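Local coordinates for protein putative cathepsin d (Ixodes ricinus, PDB 5N7N) that is the inactive precursor of a cathepsin D-like aspartic protease, which after activation probably cleaves peptide bonds inside proteins, at residues 1-6 with 191-196; 7-12 with 39-44; 54-59 with 141-146; 91-96 with 110-115; 251-256 with 336-341. All coordinates share one frame; numbering follows the deposited sequence.

Contact 1 (1-6 with 191-196); sequences AFRIPL and GGEVLF
In the interdomain sheet of this aspartic protease zymogen, F2 to L6 form an antiparallel strand beside G192 to F196, placed like the propeptide strand of pepsinogen. F2/F196, I4/V194 and L6/G192 are hydrogen-bonded pairs. The central one is almost symmetric, with I4 N to V194 O at 3.0 Å and V194 N to I4 O at 2.9 Å. L6 N reaches G192 O at 2.8 Å from well above the carbonyl plane, a less regular approach. On the face bearing F2, I4, L6, V194 and F196, the F2 ring is only slightly tilted from that of F196 (21°) but slid aside, with centroids 5.8 Å apart, so they barely overlap. F2 CE1 comes very close to F196 CB, at a doubtful 3.2 Å; a chi1 of 41° sets F2 CG between its backbone N and carbonyl carbon, and brings the ring over F196 O. M166 of helix 162-168 and F57 of strand 51-58 cover this face. On the opposite face, which carries R3, P5, E193 and L195, R3 NH1 serves two acids: D200, in a salt bridge, and E193 OE2, met at 3.0 Å from above the carboxylate plane, the two flat groups 68° apart.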
# COMPACT_ATOMS: atom_id res chain seq x y z
N ALA A 1 -1.55 13.22 18.75
CA ALA A 1 -0.54 12.19 18.31
C ALA A 1 -0.81 10.83 18.95
O ALA A 1 -0.80 10.71 20.18
CB ALA A 1 0.87 12.66 18.63
N PHE A 2 -1.06 9.82 18.12
CA PHE A 2 -1.14 8.42 18.57
C PHE A 2 -0.58 7.49 17.50
O PHE A 2 -0.72 7.72 16.30
CB PHE A 2 -2.57 8.01 18.94
CG PHE A 2 -3.61 8.54 18.01
CD1 PHE A 2 -3.97 7.83 16.88
CD2 PHE A 2 -4.24 9.76 18.27
CE1 PHE A 2 -4.94 8.32 16.01
CE2 PHE A 2 -5.19 10.26 17.40
CZ PHE A 2 -5.55 9.54 16.27
N ARG A 3 0.02 6.41 17.98
CA ARG A 3 1.01 5.65 17.25
C ARG A 3 0.56 4.20 17.08
O ARG A 3 0.33 3.51 18.07
CB ARG A 3 2.31 5.70 18.06
CG ARG A 3 3.59 5.70 17.25
CD ARG A 3 4.80 5.75 18.18
NE ARG A 3 5.09 7.10 18.67
CZ ARG A 3 5.86 8.01 18.06
NH1 ARG A 3 6.46 7.76 16.89
NH2 ARG A 3 6.04 9.20 18.62
N ILE A 4 0.43 3.75 15.82
CA ILE A 4 0.10 2.34 15.53
C ILE A 4 1.29 1.57 14.96
O ILE A 4 1.88 1.99 13.97
CB ILE A 4 -1.21 2.20 14.67
CG1 ILE A 4 -2.34 1.63 15.54
CG2 ILE A 4 -1.08 1.23 13.49
CD1 ILE A 4 -2.68 2.43 16.77
N PRO A 5 1.62 0.41 15.59
CA PRO A 5 2.75 -0.36 15.13
C PRO A 5 2.34 -1.30 14.00
O PRO A 5 1.30 -1.97 14.08
CB PRO A 5 3.17 -1.15 16.38
CG PRO A 5 1.92 -1.28 17.19
CD PRO A 5 0.90 -0.30 16.68
N LEU A 6 3.17 -1.36 12.96
CA LEU A 6 2.93 -2.21 11.82
C LEU A 6 3.80 -3.48 11.87
O LEU A 6 4.95 -3.45 12.33
CB LEU A 6 3.19 -1.44 10.53
CG LEU A 6 2.25 -0.26 10.26
CD1 LEU A 6 2.67 0.48 9.01
CD2 LEU A 6 0.81 -0.77 10.14
N GLY A 191 8.04 -3.81 12.59
CA GLY A 191 7.85 -3.86 11.14
C GLY A 191 7.66 -2.47 10.55
O GLY A 191 8.01 -2.21 9.40
N GLY A 192 7.08 -1.57 11.35
CA GLY A 192 6.95 -0.17 10.96
C GLY A 192 5.93 0.53 11.82
O GLY A 192 5.57 0.03 12.88
N GLU A 193 5.45 1.67 11.36
CA GLU A 193 4.46 2.42 12.11
C GLU A 193 3.71 3.45 11.26
O GLU A 193 4.23 3.96 10.26
CB GLU A 193 5.15 3.04 13.35
CG GLU A 193 4.72 4.45 13.77
CD GLU A 193 5.78 5.13 14.61
OE1 GLU A 193 6.31 4.47 15.54
OE2 GLU A 193 6.08 6.32 14.32
N VAL A 194 2.47 3.73 11.68
CA VAL A 194 1.70 4.86 11.20
C VAL A 194 1.50 5.79 12.38
O VAL A 194 0.95 5.38 13.40
CB VAL A 194 0.32 4.43 10.64
CG1 VAL A 194 -0.38 5.61 9.97
CG2 VAL A 194 0.47 3.30 9.65
N LEU A 195 1.97 7.03 12.24
CA LEU A 195 1.80 8.07 13.26
C LEU A 195 0.70 9.02 12.82
O LEU A 195 0.85 9.73 11.82
CB LEU A 195 3.12 8.84 13.49
CG LEU A 195 3.08 10.09 14.39
CD1 LEU A 195 2.52 9.79 15.77
CD2 LEU A 195 4.47 10.71 14.52
N PHE A 196 -0.40 9.01 13.57
CA PHE A 196 -1.58 9.84 13.28
C PHE A 196 -1.53 11.12 14.08
O PHE A 196 -1.40 11.07 15.31
CB PHE A 196 -2.86 9.09 13.66
CG PHE A 196 -3.21 7.94 12.74
CD1 PHE A 196 -3.94 8.16 11.58
CD2 PHE A 196 -2.82 6.65 13.06
CE1 PHE A 196 -4.27 7.11 10.74
CE2 PHE A 196 -3.14 5.59 12.22
CZ PHE A 196 -3.86 5.82 11.06

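Contact 2 (7-12 with 39-44); sequences TRFKSV and VYYGPI. Unlike the reference sequence in segment 39-44: V39 (reference Glu).
T7 and Y41 form an antiparallel hydrogen-bonded pair, T7 N to Y41 O at 2.9 Å and Y41 N to T7 O at 3.0 Å, and R8 with Y40 is the non-hydrogen-bonded pair that follows. One further backbone bond, F9 N to V39 O, carries the pairing beyond the end of the strand before residues 10-12 turn off. The side chains of T7 and Y41 lie side by side and point the same way: T7 CB sits over one face of the Y41 ring, 4.0 Å from its centroid, a CH-pi contact. At the edge of that ring, in its plane, comes F9 CD1, 3.5 Å from Y41 CD2; the two aromatic planes are inclined by 39°, an oblique meeting. This is where the N-terminal strand of the zymogen, placed as a propeptide strand is in pepsinogen, ends against the strand 40-46 of the aspartic protease fold, and S11 starts helix 12-18 as its N-cap, its OG bonded to K14 N. With chi1 at 63°, the F9 ring swings back across the partner segment, where V39 CA packs over one of its faces. P142 borders both F9 and Y41. On the other side of the pairing, R8 CG rests 3.5 Å from Y40 CE1, at an oblique angle to the ring, and 3.6 Å from V39 CG1. The Y40 hydroxyl makes a weak hydrogen bond to N183 O. V39 CG2 is also 3.6 Å from S11 CB.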
# COMPACT_ATOMS: atom_id res chain seq x y z
N THR A 7 3.22 -4.58 11.39
CA THR A 7 3.95 -5.82 11.23
C THR A 7 4.03 -6.16 9.75
O THR A 7 3.05 -6.02 9.01
CB THR A 7 3.27 -6.96 11.99
OG1 THR A 7 3.02 -6.54 13.34
CG2 THR A 7 4.17 -8.21 12.00
N ARG A 8 5.21 -6.60 9.33
CA ARG A 8 5.50 -6.98 7.95
C ARG A 8 5.35 -8.49 7.85
O ARG A 8 5.74 -9.20 8.77
CB ARG A 8 6.93 -6.56 7.57
CG ARG A 8 7.16 -6.47 6.06
CD ARG A 8 8.64 -6.42 5.71
NE ARG A 8 9.16 -7.78 5.54
CZ ARG A 8 9.28 -8.44 4.38
NH1 ARG A 8 8.93 -7.87 3.21
NH2 ARG A 8 9.75 -9.68 4.38
N PHE A 9 4.79 -8.97 6.75
CA PHE A 9 4.68 -10.40 6.47
C PHE A 9 4.90 -10.67 4.99
O PHE A 9 4.70 -9.80 4.16
CB PHE A 9 3.30 -10.94 6.88
CG PHE A 9 2.15 -10.33 6.10
CD1 PHE A 9 1.56 -9.14 6.51
CD2 PHE A 9 1.66 -10.95 4.95
CE1 PHE A 9 0.52 -8.57 5.80
CE2 PHE A 9 0.62 -10.39 4.23
CZ PHE A 9 0.05 -9.20 4.66
N LYS A 10 5.28 -11.89 4.68
CA LYS A 10 5.52 -12.29 3.31
C LYS A 10 4.17 -12.36 2.57
O LYS A 10 3.25 -13.06 3.01
CB LYS A 10 6.23 -13.64 3.30
CG LYS A 10 6.64 -14.15 1.93
CD LYS A 10 7.19 -15.57 1.99
CE LYS A 10 8.51 -15.64 2.76
NZ LYS A 10 9.22 -16.93 2.55
N SER A 11 4.06 -11.64 1.46
CA SER A 11 2.81 -11.54 0.72
C SER A 11 2.36 -12.90 0.18
O SER A 11 3.18 -13.81 0.01
CB SER A 11 2.97 -10.57 -0.45
OG SER A 11 3.75 -11.16 -1.46
N VAL A 12 1.08 -13.02 -0.14
CA VAL A 12 0.57 -14.27 -0.71
C VAL A 12 1.12 -14.45 -2.13
O VAL A 12 1.41 -15.58 -2.53
CB VAL A 12 -0.97 -14.34 -0.69
CG1 VAL A 12 -1.48 -15.62 -1.35
CG2 VAL A 12 -1.47 -14.26 0.75
N VAL A 39 1.35 -6.30 2.36
CA VAL A 39 2.52 -6.73 3.12
C VAL A 39 2.60 -6.20 4.56
O VAL A 39 3.32 -6.79 5.36
CB VAL A 39 3.80 -6.44 2.29
CG1 VAL A 39 5.08 -6.46 3.13
CG2 VAL A 39 3.94 -7.47 1.17
N TYR A 40 1.84 -5.15 4.91
CA TYR A 40 1.89 -4.56 6.25
C TYR A 40 0.50 -4.49 6.89
O TYR A 40 -0.42 -3.96 6.27
CB TYR A 40 2.48 -3.14 6.19
CG TYR A 40 3.95 -3.10 5.79
CD1 TYR A 40 4.97 -3.17 6.76
CD2 TYR A 40 4.34 -3.00 4.44
CE1 TYR A 40 6.31 -3.13 6.40
CE2 TYR A 40 5.68 -2.96 4.08
CZ TYR A 40 6.66 -3.03 5.06
OH TYR A 40 7.99 -3.01 4.70
N TYR A 41 0.37 -4.97 8.13
CA TYR A 41 -0.88 -4.83 8.88
C TYR A 41 -0.66 -4.22 10.24
O TYR A 41 0.44 -4.20 10.75
CB TYR A 41 -1.63 -6.17 9.03
CG TYR A 41 -0.97 -7.18 9.94
CD1 TYR A 41 -1.16 -7.13 11.31
CD2 TYR A 41 -0.16 -8.18 9.43
CE1 TYR A 41 -0.56 -8.04 12.17
CE2 TYR A 41 0.46 -9.10 10.27
CZ TYR A 41 0.24 -9.02 11.65
OH TYR A 41 0.82 -9.90 12.53
N GLY A 42 -1.75 -3.76 10.84
CA GLY A 42 -1.72 -3.17 12.17
C GLY A 42 -3.05 -3.42 12.85
O GLY A 42 -4.06 -3.70 12.18
N PRO A 43 -3.08 -3.34 14.19
CA PRO A 43 -4.30 -3.66 14.90
C PRO A 43 -5.25 -2.47 15.07
O PRO A 43 -4.80 -1.32 15.20
CB PRO A 43 -3.79 -4.15 16.27
CG PRO A 43 -2.52 -3.36 16.47
CD PRO A 43 -2.02 -2.90 15.12
N ILE A 44 -6.54 -2.76 15.03
CA ILE A 44 -7.61 -1.83 15.38
C ILE A 44 -8.59 -2.64 16.21
O ILE A 44 -8.45 -3.85 16.32
CB ILE A 44 -8.38 -1.33 14.14
CG1 ILE A 44 -8.96 -2.50 13.32
CG2 ILE A 44 -7.48 -0.48 13.26
CD1 ILE A 44 -10.09 -2.12 12.38

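Contact 3 (54-59 with 141-146); sequences QVIFDT and APFDGI
V55 and I56 pair in parallel with G145 and I146, although the touching parts as a whole diverge by 46° because residues 142-144 bend in from a loop. Strand 145-148 lies between strand 51-58, parallel to it, and strand 64-67, antiparallel to it, which is the psi-loop arrangement that carries the active-site aspartate in the pepsin family. The backbone of Q54 is gripped at both polar atoms by D144: Q54 N gives to D144 OD2 at 2.9 Å, and Q54 O accepts from D144 N at 2.7 Å. The carboxylate oxygen is met on its anti side, 31° out of plane, while D144 OD1 accepts from H80 N, so both oxygens are engaged, which should restrict the rotation of the group. Further along, I56 N gives to G145 O at 3.1 Å. The apolar part rests on I56, whose CD1 stands over one face of the F143 ring, 3.6 Å from the centroid and offset toward the rim. It is the F143 chi1 of 62° that turns the ring's face to that methyl. V38 lies against both of these side chains. I56 CD1 also reaches I146 CG1, at 4.0 Å. D58, predicted to be an active-site residue, is held by bonds of OD1 to G60 N and OD2 to S61 OG. Its only touch on the other segment is apolar: D58 CB lies 4.0 Å from I146 CG2.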
# COMPACT_ATOMS: atom_id res chain seq x y z
N GLN A 54 -6.75 -7.30 12.82
CA GLN A 54 -5.57 -6.88 12.11
C GLN A 54 -6.02 -6.42 10.72
O GLN A 54 -6.74 -7.14 10.02
CB GLN A 54 -4.57 -8.05 12.02
CG GLN A 54 -4.26 -8.74 13.37
CD GLN A 54 -3.47 -7.88 14.35
OE1 GLN A 54 -3.02 -6.78 14.02
NE2 GLN A 54 -3.28 -8.39 15.56
N VAL A 55 -5.62 -5.20 10.33
CA VAL A 55 -6.00 -4.60 9.04
C VAL A 55 -4.81 -4.02 8.30
O VAL A 55 -3.83 -3.59 8.91
CB VAL A 55 -7.07 -3.47 9.20
CG1 VAL A 55 -8.40 -4.03 9.70
CG2 VAL A 55 -6.59 -2.33 10.09
N ILE A 56 -4.90 -3.97 6.97
CA ILE A 56 -3.91 -3.26 6.18
C ILE A 56 -4.21 -1.77 6.18
O ILE A 56 -5.30 -1.36 5.80
CB ILE A 56 -3.87 -3.77 4.75
CG1 ILE A 56 -3.47 -5.24 4.78
CG2 ILE A 56 -2.85 -3.01 3.92
CD1 ILE A 56 -4.37 -6.07 3.91
N PHE A 57 -3.23 -0.98 6.59
CA PHE A 57 -3.32 0.47 6.52
C PHE A 57 -2.85 0.87 5.12
O PHE A 57 -1.65 0.78 4.82
CB PHE A 57 -2.51 1.12 7.62
CG PHE A 57 -3.11 0.93 8.98
CD1 PHE A 57 -3.00 -0.29 9.63
CD2 PHE A 57 -3.80 1.97 9.60
CE1 PHE A 57 -3.57 -0.46 10.88
CE2 PHE A 57 -4.38 1.79 10.85
CZ PHE A 57 -4.26 0.56 11.48
N ASP A 58 -3.80 1.31 4.30
CA ASP A 58 -3.66 1.36 2.84
C ASP A 58 -4.00 2.75 2.27
O ASP A 58 -5.18 3.15 2.17
CB ASP A 58 -4.57 0.31 2.18
CG ASP A 58 -4.45 0.28 0.66
OD1 ASP A 58 -3.40 0.72 0.12
OD2 ASP A 58 -5.41 -0.18 -0.01
N THR A 59 -2.94 3.45 1.85
CA THR A 59 -3.08 4.76 1.24
C THR A 59 -3.66 4.66 -0.18
O THR A 59 -4.06 5.68 -0.74
CB THR A 59 -1.74 5.53 1.24
OG1 THR A 59 -0.73 4.75 0.57
CG2 THR A 59 -1.28 5.81 2.67
N ALA A 141 -3.66 -15.66 5.48
CA ALA A 141 -3.34 -14.25 5.60
C ALA A 141 -3.52 -13.77 7.04
O ALA A 141 -4.59 -13.97 7.62
CB ALA A 141 -4.18 -13.42 4.64
N PRO A 142 -2.48 -13.14 7.62
CA PRO A 142 -2.57 -12.66 9.01
C PRO A 142 -3.46 -11.43 9.24
O PRO A 142 -3.67 -11.05 10.40
CB PRO A 142 -1.11 -12.33 9.36
CG PRO A 142 -0.47 -12.01 8.05
CD PRO A 142 -1.16 -12.85 7.02
N PHE A 143 -3.96 -10.83 8.17
CA PHE A 143 -4.87 -9.68 8.24
C PHE A 143 -6.30 -10.13 8.03
O PHE A 143 -6.56 -11.11 7.35
CB PHE A 143 -4.51 -8.61 7.19
CG PHE A 143 -4.63 -9.10 5.77
CD1 PHE A 143 -5.83 -9.03 5.09
CD2 PHE A 143 -3.53 -9.66 5.12
CE1 PHE A 143 -5.95 -9.50 3.79
CE2 PHE A 143 -3.64 -10.13 3.82
CZ PHE A 143 -4.85 -10.05 3.15
N ASP A 144 -7.22 -9.34 8.56
CA ASP A 144 -8.65 -9.59 8.48
C ASP A 144 -9.30 -8.77 7.37
O ASP A 144 -10.03 -9.31 6.53
CB ASP A 144 -9.27 -9.27 9.83
CG ASP A 144 -8.69 -10.13 10.94
OD1 ASP A 144 -8.56 -11.36 10.72
OD2 ASP A 144 -8.34 -9.60 12.01
N GLY A 145 -9.05 -7.47 7.36
CA GLY A 145 -9.62 -6.57 6.36
C GLY A 145 -8.68 -5.44 6.01
O GLY A 145 -7.48 -5.55 6.20
N ILE A 146 -9.25 -4.35 5.47
CA ILE A 146 -8.49 -3.17 5.09
C ILE A 146 -9.09 -1.95 5.75
O ILE A 146 -10.30 -1.87 5.93
CB ILE A 146 -8.47 -2.96 3.56
CG1 ILE A 146 -7.62 -4.03 2.90
CG2 ILE A 146 -7.88 -1.60 3.18
CD1 ILE A 146 -8.44 -5.20 2.44

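Contact 4 (91-96 with 110-115); sequences EADGRN and ISKDVC. With SO4 (sulfate ion), chain F.
D93 and I110 lie side by side, their side chains pointing the same way, and R95 crosses I110 obliquely: I110 CG2 rests against D93 CG at 3.8 Å, and I110 CG1 against R95 CG at 3.6 Å. Beside the I110 side chain, the D93 carboxylate and R95 guanidinium meet side-on and nearly in one plane. R95 NE gives to D93 OD1 at 2.9 Å and R95 NH2 to the syn lone pair of D93 OD2 at 2.8 Å. OD1 also takes the backbone N-H of R95 on its anti lone pair, an Asx turn. D93 CG stands anti to its backbone N (chi1 -178°), which lets one carboxylate serve both tasks. Strands 91-99 and 106-117 correspond to the flap hairpin of the pepsin family; this contact lies toward the ends remote from the turn, away from the active site. They pair through E91 and K112, but the register then shifts: G94 N gives to I110 O at 2.9 Å, and I110 N to R95 O. E91 and K112 pass each other at a slant, E91 OE2 and K112 NZ being 4.2 Å apart, beyond a salt bridge. At the guanidinium edge, a sulfate probably from the crystallisation liquor accepts from R95 NH2 at 3.1 Å, with weaker bonds from NH1. D93 and D157, the protein's own partners of R95, thus offset its charge and probably restrict its rotation.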
# COMPACT_ATOMS: atom_id res chain seq x y z
N GLU A 91 -24.57 0.72 15.29
CA GLU A 91 -25.64 1.52 14.74
C GLU A 91 -25.82 1.05 13.30
O GLU A 91 -24.87 1.01 12.52
CB GLU A 91 -25.23 2.97 14.81
CG GLU A 91 -26.36 3.97 14.86
CD GLU A 91 -25.83 5.39 14.69
OE1 GLU A 91 -24.98 5.83 15.51
OE2 GLU A 91 -26.25 6.04 13.71
N ALA A 92 -27.03 0.63 12.97
CA ALA A 92 -27.25 -0.03 11.69
C ALA A 92 -27.23 0.98 10.53
O ALA A 92 -27.58 2.15 10.70
CB ALA A 92 -28.56 -0.80 11.69
N ASP A 93 -26.79 0.51 9.38
CA ASP A 93 -27.01 1.22 8.13
C ASP A 93 -27.80 0.28 7.21
O ASP A 93 -28.94 0.56 6.88
CB ASP A 93 -25.69 1.68 7.52
CG ASP A 93 -25.88 2.46 6.23
OD1 ASP A 93 -26.27 1.86 5.20
OD2 ASP A 93 -25.61 3.68 6.24
N GLY A 94 -27.18 -0.82 6.81
CA GLY A 94 -27.89 -1.90 6.11
C GLY A 94 -27.80 -1.87 4.60
O GLY A 94 -28.22 -2.83 3.95
N ARG A 95 -27.25 -0.81 4.03
CA ARG A 95 -27.15 -0.74 2.58
C ARG A 95 -26.03 -1.67 2.10
O ARG A 95 -25.08 -1.94 2.84
CB ARG A 95 -26.95 0.71 2.11
CG ARG A 95 -25.50 1.12 1.91
CD ARG A 95 -25.37 2.60 1.66
NE ARG A 95 -25.61 3.39 2.88
CZ ARG A 95 -25.77 4.71 2.91
NH1 ARG A 95 -25.71 5.41 1.78
NH2 ARG A 95 -25.97 5.32 4.06
N ASN A 96 -26.17 -2.17 0.88
CA ASN A 96 -25.16 -3.05 0.29
C ASN A 96 -23.98 -2.29 -0.30
O ASN A 96 -24.10 -1.13 -0.61
CB ASN A 96 -25.78 -3.91 -0.79
CG ASN A 96 -26.76 -4.92 -0.22
OD1 ASN A 96 -26.56 -5.47 0.88
ND2 ASN A 96 -27.84 -5.17 -0.95
N ILE A 110 -23.13 -2.20 4.85
CA ILE A 110 -22.55 -1.15 5.68
C ILE A 110 -23.15 -1.20 7.08
O ILE A 110 -24.35 -1.37 7.23
CB ILE A 110 -22.87 0.24 5.06
CG1 ILE A 110 -22.43 0.33 3.60
CG2 ILE A 110 -22.26 1.38 5.88
CD1 ILE A 110 -20.97 0.06 3.36
N SER A 111 -22.30 -1.01 8.09
CA SER A 111 -22.70 -0.85 9.49
C SER A 111 -21.91 0.32 10.10
O SER A 111 -20.93 0.80 9.50
CB SER A 111 -22.40 -2.12 10.26
OG SER A 111 -23.26 -3.18 9.89
N LYS A 112 -22.32 0.77 11.29
CA LYS A 112 -21.58 1.80 12.03
C LYS A 112 -21.26 1.38 13.45
O LYS A 112 -22.08 0.74 14.11
CB LYS A 112 -22.36 3.10 12.09
CG LYS A 112 -22.84 3.65 10.77
CD LYS A 112 -23.33 5.09 11.00
CE LYS A 112 -24.57 5.43 10.19
NZ LYS A 112 -24.59 6.89 9.92
N ASP A 113 -20.09 1.78 13.94
CA ASP A 113 -19.67 1.47 15.30
C ASP A 113 -18.40 2.23 15.64
O ASP A 113 -17.70 2.72 14.75
CB ASP A 113 -19.41 -0.04 15.46
CG ASP A 113 -19.73 -0.57 16.84
OD1 ASP A 113 -19.80 0.24 17.78
OD2 ASP A 113 -19.91 -1.80 16.99
N VAL A 114 -18.10 2.28 16.94
CA VAL A 114 -16.88 2.88 17.47
C VAL A 114 -15.70 2.14 16.85
O VAL A 114 -15.68 0.91 16.87
CB VAL A 114 -16.79 2.75 19.01
CG1 VAL A 114 -15.57 3.48 19.55
CG2 VAL A 114 -18.03 3.30 19.71
N CYS A 115 -14.73 2.87 16.30
CA CYS A 115 -13.49 2.29 15.75
C CYS A 115 -12.31 2.81 16.55
O CYS A 115 -12.14 4.02 16.69
CB CYS A 115 -13.32 2.66 14.28
SG CYS A 115 -11.80 2.04 13.50
S SO4 F . -25.82 8.81 3.21
O1 SO4 F . -26.53 8.63 1.91
O2 SO4 F . -24.50 8.13 3.20
O3 SO4 F . -25.55 10.25 3.44
O4 SO4 F . -26.68 8.28 4.31

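Contact 5 (251-256 with 336-341); sequences GTSLIT and LGDVFL
The D338 carboxylate is met from above its plane by S253 OG, which gives its hydrogen to OD2 at 2.9 Å. Two residues on, the F340 ring carries L336 CD1 over one face and meets F294 and F357 edge-to-face, while F340 CB is touched by I255 CD1 at 3.9 Å. A chi1 of 71° turns the D338 carboxylate back toward S253. These residues belong to the C-terminal lobe, in which strand 334-336 runs between strand 244-248, parallel, and strand 255-257, antiparallel, the psi-loop pattern of the pepsin family. The loop after N249, an active-site position by prediction but changed in this structure, runs past the start of helix 338-341. Its carbonyls receive the first helical N-H groups: D338 N gives to T252 O at 2.9 Å, and V339 N to S253 O at 3.0 Å, while G337 is the N-cap residue. G337 N to L254 O, at 3.4 Å, is only a weak bond. The glycine lets the chains close up, its CA 3.3 Å from S253 O. I255 packs on the helix: CD1 meets V339 CG1 at 3.8 Å, crossing at about a right angle, and its side chain lies beside that of L336, pointing the same way. T252 O and S253 O therefore satisfy N-H groups that the first turn cannot pair internally. The D338 carboxylate, bonded by S253 OG and in a long, weak ion pair with R184, probably gains modestly from the nearby helix start.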
# COMPACT_ATOMS: atom_id res chain seq x y z
N GLY A 251 -0.24 -0.22 0.25
CA GLY A 251 -0.90 -1.50 0.11
C GLY A 251 -0.22 -2.44 -0.85
O GLY A 251 -0.77 -3.49 -1.16
N THR A 252 0.96 -2.07 -1.34
CA THR A 252 1.67 -2.88 -2.34
C THR A 252 3.20 -2.78 -2.12
O THR A 252 3.67 -1.94 -1.34
CB THR A 252 1.22 -2.49 -3.78
OG1 THR A 252 1.52 -3.55 -4.70
CG2 THR A 252 1.86 -1.19 -4.27
N SER A 253 3.95 -3.64 -2.80
CA SER A 253 5.41 -3.66 -2.70
C SER A 253 6.08 -3.06 -3.92
O SER A 253 6.75 -2.03 -3.82
CB SER A 253 5.92 -5.07 -2.47
OG SER A 253 5.51 -5.51 -1.20
N LEU A 254 5.87 -3.68 -5.08
CA LEU A 254 6.60 -3.31 -6.29
C LEU A 254 6.29 -1.88 -6.73
O LEU A 254 5.32 -1.26 -6.28
CB LEU A 254 6.37 -4.29 -7.46
CG LEU A 254 6.59 -5.83 -7.34
CD1 LEU A 254 7.34 -6.41 -8.54
CD2 LEU A 254 7.30 -6.27 -6.07
N ILE A 255 7.17 -1.35 -7.57
CA ILE A 255 6.88 -0.12 -8.27
C ILE A 255 6.32 -0.54 -9.61
O ILE A 255 6.84 -1.41 -10.30
CB ILE A 255 8.10 0.81 -8.38
CG1 ILE A 255 8.37 1.47 -7.03
CG2 ILE A 255 7.88 1.91 -9.42
CD1 ILE A 255 9.79 1.97 -6.89
N THR A 256 5.25 0.12 -9.97
CA THR A 256 4.48 -0.25 -11.11
C THR A 256 4.41 1.01 -11.98
O THR A 256 4.27 2.09 -11.45
CB THR A 256 3.12 -0.78 -10.59
OG1 THR A 256 3.18 -2.21 -10.53
CG2 THR A 256 2.03 -0.38 -11.44
N LEU A 336 3.60 3.82 -6.52
CA LEU A 336 4.78 3.68 -5.67
C LEU A 336 4.45 2.83 -4.44
O LEU A 336 3.81 3.29 -3.50
CB LEU A 336 5.34 5.05 -5.26
CG LEU A 336 5.77 5.96 -6.41
CD1 LEU A 336 6.31 7.26 -5.85
CD2 LEU A 336 6.82 5.33 -7.33
N GLY A 337 4.91 1.57 -4.49
CA GLY A 337 4.78 0.63 -3.38
C GLY A 337 5.88 0.80 -2.34
O GLY A 337 6.58 1.81 -2.35
N ASP A 338 6.02 -0.19 -1.46
CA ASP A 338 7.02 -0.12 -0.39
C ASP A 338 8.48 -0.13 -0.87
O ASP A 338 9.36 0.32 -0.14
CB ASP A 338 6.76 -1.14 0.75
CG ASP A 338 7.05 -2.60 0.36
OD1 ASP A 338 8.08 -2.95 -0.25
OD2 ASP A 338 6.21 -3.45 0.70
N VAL A 339 8.73 -0.60 -2.10
CA VAL A 339 10.07 -0.48 -2.68
C VAL A 339 10.52 0.98 -2.68
O VAL A 339 11.69 1.25 -2.41
CB VAL A 339 10.15 -1.05 -4.10
CG1 VAL A 339 11.49 -0.71 -4.76
CG2 VAL A 339 9.98 -2.57 -4.08
N PHE A 340 9.59 1.89 -2.97
CA PHE A 340 9.81 3.32 -2.83
C PHE A 340 9.57 3.83 -1.41
O PHE A 340 10.31 4.68 -0.94
CB PHE A 340 8.93 4.13 -3.79
CG PHE A 340 9.36 5.56 -3.92
CD1 PHE A 340 10.41 5.90 -4.77
CD2 PHE A 340 8.76 6.56 -3.15
CE1 PHE A 340 10.83 7.22 -4.88
CE2 PHE A 340 9.18 7.88 -3.26
CZ PHE A 340 10.21 8.20 -4.12
N LEU A 341 8.51 3.35 -0.75
CA LEU A 341 8.11 3.90 0.56
C LEU A 341 8.87 3.35 1.77
O LEU A 341 8.67 3.83 2.89
CB LEU A 341 6.61 3.70 0.78
CG LEU A 341 5.71 4.37 -0.25
CD1 LEU A 341 4.31 3.75 -0.20
CD2 LEU A 341 5.62 5.87 -0.03

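Overall arrangement
Contacts 1 and 2 lie along one strand, 2-8, their centres about 13 Å apart: residues 2-6 pair with 192-196 and 7-8 with 40-46, so the N-terminal strand joins the lobes as a propeptide strand does in a zymogen. Strand 40-46 is followed by and pairs antiparallel with strand 51-58, tying contact 2 to contact 3 (centres about 7 Å apart). F57 of contact 3 packs against I4, L6, V194 and F196 of contact 1. Contact 5, its centre about 16 Å from that of contact 3, faces it across the active-site region. Contacts 2, 3 and 4 fall between the segments of contact 1, and contact 5 comes last; contact 4 itself is peripheral, centres about 32 Å from contact 5.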